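Local atomic coordinates of amine oxidase (Emericella nidulans, PDB entry 3PGB), a protein that probably catalyses the oxidative deamination of primary amines, using a copper ion and a topaquinone cofactor formed from one of its own tyrosines. Residues V329-D334 and V761-V766; F352-A357 and F473-V478. All blocks are in the same frame, centred on the assembly; numbering follows the deposited sequence.

Contact 1: residues V329-D334 and V761-V766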
# COMPACT_ATOMS: atom_id res chain seq x y z
N VAL A 329 -18.42 -1.52 -13.20
CA VAL A 329 -19.10 -0.68 -12.23
C VAL A 329 -19.52 -1.54 -11.05
O VAL A 329 -20.07 -2.63 -11.22
CB VAL A 329 -20.31 0.07 -12.87
CG1 VAL A 329 -21.47 -0.88 -13.15
CG2 VAL A 329 -20.75 1.22 -11.98
N MET A 330 -19.21 -1.05 -9.85
CA MET A 330 -19.58 -1.72 -8.60
C MET A 330 -21.05 -1.41 -8.35
O MET A 330 -21.46 -0.25 -8.45
CB MET A 330 -18.71 -1.22 -7.45
CG MET A 330 -18.81 -2.02 -6.14
SD MET A 330 -18.06 -3.66 -6.17
CE MET A 330 -16.36 -3.32 -5.71
N ILE A 331 -21.84 -2.44 -8.07
CA ILE A 331 -23.25 -2.28 -7.72
C ILE A 331 -23.54 -3.01 -6.40
O ILE A 331 -22.76 -3.87 -5.97
CB ILE A 331 -24.20 -2.74 -8.87
CG1 ILE A 331 -24.09 -4.25 -9.15
CG2 ILE A 331 -23.89 -1.97 -10.15
CD1 ILE A 331 -25.18 -5.05 -8.53
N ALA A 332 -24.64 -2.65 -5.74
CA ALA A 332 -25.00 -3.22 -4.44
C ALA A 332 -26.37 -3.88 -4.53
O ALA A 332 -27.38 -3.27 -4.19
CB ALA A 332 -25.00 -2.14 -3.37
N PRO A 333 -26.42 -5.15 -4.99
CA PRO A 333 -27.67 -5.86 -5.24
C PRO A 333 -28.66 -5.84 -4.08
O PRO A 333 -29.86 -5.71 -4.32
CB PRO A 333 -27.22 -7.30 -5.51
CG PRO A 333 -25.82 -7.18 -5.97
CD PRO A 333 -25.24 -6.00 -5.26
N ASP A 334 -28.17 -5.98 -2.85
CA ASP A 334 -29.03 -5.94 -1.67
C ASP A 334 -28.96 -4.61 -0.93
O ASP A 334 -29.39 -4.50 0.21
CB ASP A 334 -28.72 -7.10 -0.74
CG ASP A 334 -29.16 -8.43 -1.31
OD1 ASP A 334 -29.36 -8.51 -2.54
OD2 ASP A 334 -29.29 -9.41 -0.55
N VAL A 761 -30.71 -5.65 -12.26
CA VAL A 761 -30.57 -4.22 -12.01
C VAL A 761 -30.58 -3.47 -13.33
O VAL A 761 -30.05 -3.96 -14.32
CB VAL A 761 -29.25 -3.88 -11.26
CG1 VAL A 761 -29.23 -4.55 -9.91
CG2 VAL A 761 -28.04 -4.29 -12.06
N VAL A 762 -31.21 -2.30 -13.34
CA VAL A 762 -31.10 -1.40 -14.47
C VAL A 762 -30.00 -0.40 -14.13
O VAL A 762 -30.05 0.25 -13.08
CB VAL A 762 -32.42 -0.69 -14.76
CG1 VAL A 762 -32.22 0.40 -15.82
CG2 VAL A 762 -33.46 -1.71 -15.21
N LEU A 763 -29.01 -0.31 -15.02
CA LEU A 763 -27.87 0.59 -14.84
C LEU A 763 -28.07 1.87 -15.61
O LEU A 763 -27.98 1.87 -16.84
CB LEU A 763 -26.58 -0.07 -15.34
CG LEU A 763 -26.03 -1.23 -14.53
CD1 LEU A 763 -24.83 -1.81 -15.24
CD2 LEU A 763 -25.66 -0.78 -13.12
N GLN A 764 -28.35 2.95 -14.90
CA GLN A 764 -28.40 4.27 -15.51
C GLN A 764 -26.99 4.86 -15.51
O GLN A 764 -26.16 4.47 -14.70
CB GLN A 764 -29.37 5.20 -14.75
CG GLN A 764 -30.79 5.28 -15.35
CD GLN A 764 -31.84 4.47 -14.59
OE1 GLN A 764 -32.57 3.67 -15.18
NE2 GLN A 764 -31.93 4.68 -13.28
N PRO A 765 -26.72 5.79 -16.44
CA PRO A 765 -25.45 6.51 -16.38
C PRO A 765 -25.40 7.41 -15.15
O PRO A 765 -26.35 8.18 -14.92
CB PRO A 765 -25.46 7.35 -17.67
CG PRO A 765 -26.90 7.51 -18.02
CD PRO A 765 -27.55 6.24 -17.57
N VAL A 766 -24.32 7.33 -14.38
CA VAL A 766 -24.26 8.06 -13.11
C VAL A 766 -24.25 9.57 -13.35
O VAL A 766 -24.66 10.34 -12.48
CB VAL A 766 -23.03 7.68 -12.22
CG1 VAL A 766 -23.43 7.74 -10.74
CG2 VAL A 766 -22.49 6.30 -12.55

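Contact 2: residues F352-A357 and F473-V478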
# COMPACT_ATOMS: atom_id res chain seq x y z
N PHE A 352 -18.44 -3.69 13.83
CA PHE A 352 -17.91 -2.36 14.11
C PHE A 352 -19.02 -1.34 14.38
O PHE A 352 -20.12 -1.45 13.85
CB PHE A 352 -17.10 -1.83 12.93
CG PHE A 352 -15.73 -2.44 12.80
CD1 PHE A 352 -14.66 -1.91 13.51
CD2 PHE A 352 -15.50 -3.50 11.95
CE1 PHE A 352 -13.39 -2.46 13.40
CE2 PHE A 352 -14.24 -4.05 11.83
CZ PHE A 352 -13.18 -3.52 12.56
N SER A 353 -18.70 -0.34 15.20
CA SER A 353 -19.57 0.82 15.38
C SER A 353 -18.73 2.03 15.72
O SER A 353 -17.63 1.88 16.26
CB SER A 353 -20.61 0.57 16.48
OG SER A 353 -20.00 0.48 17.76
N PHE A 354 -19.25 3.22 15.41
CA PHE A 354 -18.55 4.46 15.74
C PHE A 354 -19.46 5.66 15.57
O PHE A 354 -20.50 5.58 14.91
CB PHE A 354 -17.30 4.62 14.88
CG PHE A 354 -17.58 4.65 13.40
CD1 PHE A 354 -17.52 3.49 12.65
CD2 PHE A 354 -17.89 5.84 12.76
CE1 PHE A 354 -17.77 3.51 11.29
CE2 PHE A 354 -18.15 5.87 11.39
CZ PHE A 354 -18.08 4.71 10.66
N TYR A 355 -19.06 6.78 16.18
CA TYR A 355 -19.75 8.06 16.00
C TYR A 355 -18.94 8.95 15.07
O TYR A 355 -17.72 8.94 15.09
CB TYR A 355 -19.92 8.78 17.34
CG TYR A 355 -20.90 8.14 18.30
CD1 TYR A 355 -20.54 7.02 19.02
CD2 TYR A 355 -22.16 8.68 18.49
CE1 TYR A 355 -21.43 6.43 19.92
CE2 TYR A 355 -23.06 8.10 19.39
CZ TYR A 355 -22.69 6.97 20.10
OH TYR A 355 -23.58 6.39 20.98
N ILE A 356 -19.65 9.74 14.26
CA ILE A 356 -19.04 10.71 13.36
C ILE A 356 -19.06 12.08 14.03
O ILE A 356 -20.06 12.49 14.62
CB ILE A 356 -19.82 10.77 12.03
CG1 ILE A 356 -19.67 9.44 11.27
CG2 ILE A 356 -19.37 11.93 11.15
CD1 ILE A 356 -20.59 9.33 10.06
N ALA A 357 -17.93 12.78 13.95
CA ALA A 357 -17.83 14.17 14.40
C ALA A 357 -17.22 15.00 13.28
O ALA A 357 -16.58 14.46 12.38
CB ALA A 357 -16.98 14.26 15.64
N PHE A 473 -15.83 -1.90 4.70
CA PHE A 473 -16.61 -0.66 4.83
C PHE A 473 -15.71 0.57 4.84
O PHE A 473 -14.65 0.56 5.47
CB PHE A 473 -17.44 -0.72 6.11
CG PHE A 473 -18.39 0.42 6.27
CD1 PHE A 473 -19.63 0.40 5.65
CD2 PHE A 473 -18.06 1.50 7.08
CE1 PHE A 473 -20.52 1.45 5.81
CE2 PHE A 473 -18.95 2.56 7.24
CZ PHE A 473 -20.18 2.53 6.61
N THR A 474 -16.14 1.63 4.15
CA THR A 474 -15.36 2.88 4.02
C THR A 474 -16.18 4.10 4.39
O THR A 474 -17.34 4.23 3.98
CB THR A 474 -14.85 3.09 2.56
OG1 THR A 474 -13.91 2.06 2.21
CG2 THR A 474 -14.20 4.46 2.40
N LEU A 475 -15.59 5.00 5.17
CA LEU A 475 -16.15 6.32 5.43
C LEU A 475 -15.19 7.30 4.81
O LEU A 475 -13.99 7.25 5.11
CB LEU A 475 -16.26 6.59 6.94
CG LEU A 475 -16.56 8.03 7.39
CD1 LEU A 475 -17.72 8.66 6.61
CD2 LEU A 475 -16.85 8.08 8.88
N ARG A 476 -15.69 8.19 3.96
CA ARG A 476 -14.80 9.07 3.22
C ARG A 476 -15.22 10.54 3.19
O ARG A 476 -16.40 10.86 3.16
CB ARG A 476 -14.63 8.55 1.79
CG ARG A 476 -13.87 9.46 0.86
CD ARG A 476 -13.61 8.77 -0.45
NE ARG A 476 -12.83 7.54 -0.28
CZ ARG A 476 -12.68 6.61 -1.22
NH1 ARG A 476 -13.27 6.74 -2.41
NH2 ARG A 476 -11.95 5.53 -0.97
N SER A 477 -14.21 11.40 3.20
CA SER A 477 -14.37 12.83 3.04
C SER A 477 -13.29 13.32 2.08
O SER A 477 -12.23 12.70 1.96
CB SER A 477 -14.22 13.54 4.38
OG SER A 477 -14.18 14.96 4.21
N VAL A 478 -13.58 14.42 1.39
CA VAL A 478 -12.59 15.06 0.54
C VAL A 478 -12.64 16.55 0.78
O VAL A 478 -13.68 17.17 0.58
CB VAL A 478 -12.86 14.80 -0.95
CG1 VAL A 478 -11.86 15.58 -1.81
CG2 VAL A 478 -12.80 13.31 -1.26

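Contact 1: residues V329-D334 and V761-V766
L763 is met by two side chains of the other segment, V329 and I331. Its CD2 lies 3.7 Å from CG2 of I331, and these two side chains cross at about a right angle. CG1 of V329 and CD1 of L763 reach toward each other tip to tip, 4.1 Å apart. CG1 of V329 faces both leucine methyls, whereas I331 touches CD2. Two residues before L763, V761 is touched more loosely: its CG1 is 4.3 Å from CD1 of I331. The two branches of I331 therefore serve different partners. Chi1 of 65° splits the branches, and chi2 of 100° then swings CD1 toward V761. All four side chains leave their strands toward the other segment. The axes of strands 329-331 and 761-763 come no closer than 10.5 Å, at 144° between their directions, so only side chains bridge them. Each strand finds its backbone partner in the second subunit, pairing antiparallel with a strand of that chain, and the sheet thus continues across the dimer interface. I331 also packs on L763 of the second subunit, and V761 on V761 of the second subunit. D334 accepts a hydrogen bond from the backbone N of Q326 of the second subunit. The link within the chain is purely apolar, made by branched aliphatic side chains, so it depends on the fit of these groups, only partly shielded from solvent.

Contact 2: residues F352-A357 and F473-V478
The apolar contacts of L475 run through its CD2. This methyl lies 3.6 Å from CE2 of F354, approaching the ring obliquely. It also stands 3.9 Å from CG1 of I356, and these two side chains reach toward each other tip to tip. One leucine methyl thus touches two residues of strand 352-357. CG of L475 is anti to the backbone N (chi1 168°), which carries the branch out toward that strand. The aromatic contact is between F354 and F473. CZ of F354 and CE2 of F473 are 4.1 Å apart, and each atom lies at the edge of the other ring, near its plane. The rings meet rim to rim, their planes turned about 50° to each other. The two strands run nearly parallel, with 13° between their directions, but their axes are 10.8 Å apart. That is the spacing of strands facing each other across a beta sandwich, the form of the catalytic domain of copper amine oxidases. In line with this, the backbone of strand 352-357 hydrogen-bonds to its antiparallel neighbours, strands 346-349 and 363-371, and strand 464-479 pairs antiparallel with strands 437-451 and 486-492. Further aromatic residues extend the buried cluster. F473 stacks with W349 and meets Y338 edge to face, while the ring of F354 meets that of F492 with the planes almost parallel. Polar side chains of strand 473-478 find partners away from this cluster: R476 NE bonds to S489 OG, and R476 NH1 to the backbone O of D453 of the second subunit.

Overall arrangement
Contact 2 lies in the core of the catalytic domain, with all its touching residues buried. Contact 1 lies further from the centre of the chain and is only partly buried. Their centres are 23 Å apart, and the nearest atoms about 10 Å, so they do not touch. Along the chain contact 2 is nested within the loop closed by contact 1. They hold different strands. Both are apolar, but contact 1 uses aliphatic side chains alone, whereas contact 2 adds aromatic rings. Contact 1 sits where strands of the two subunits join, whereas the strands of contact 2 have sheet neighbours within the chain. There the second subunit is met by residues such as V478, not by the side chains that join the strands.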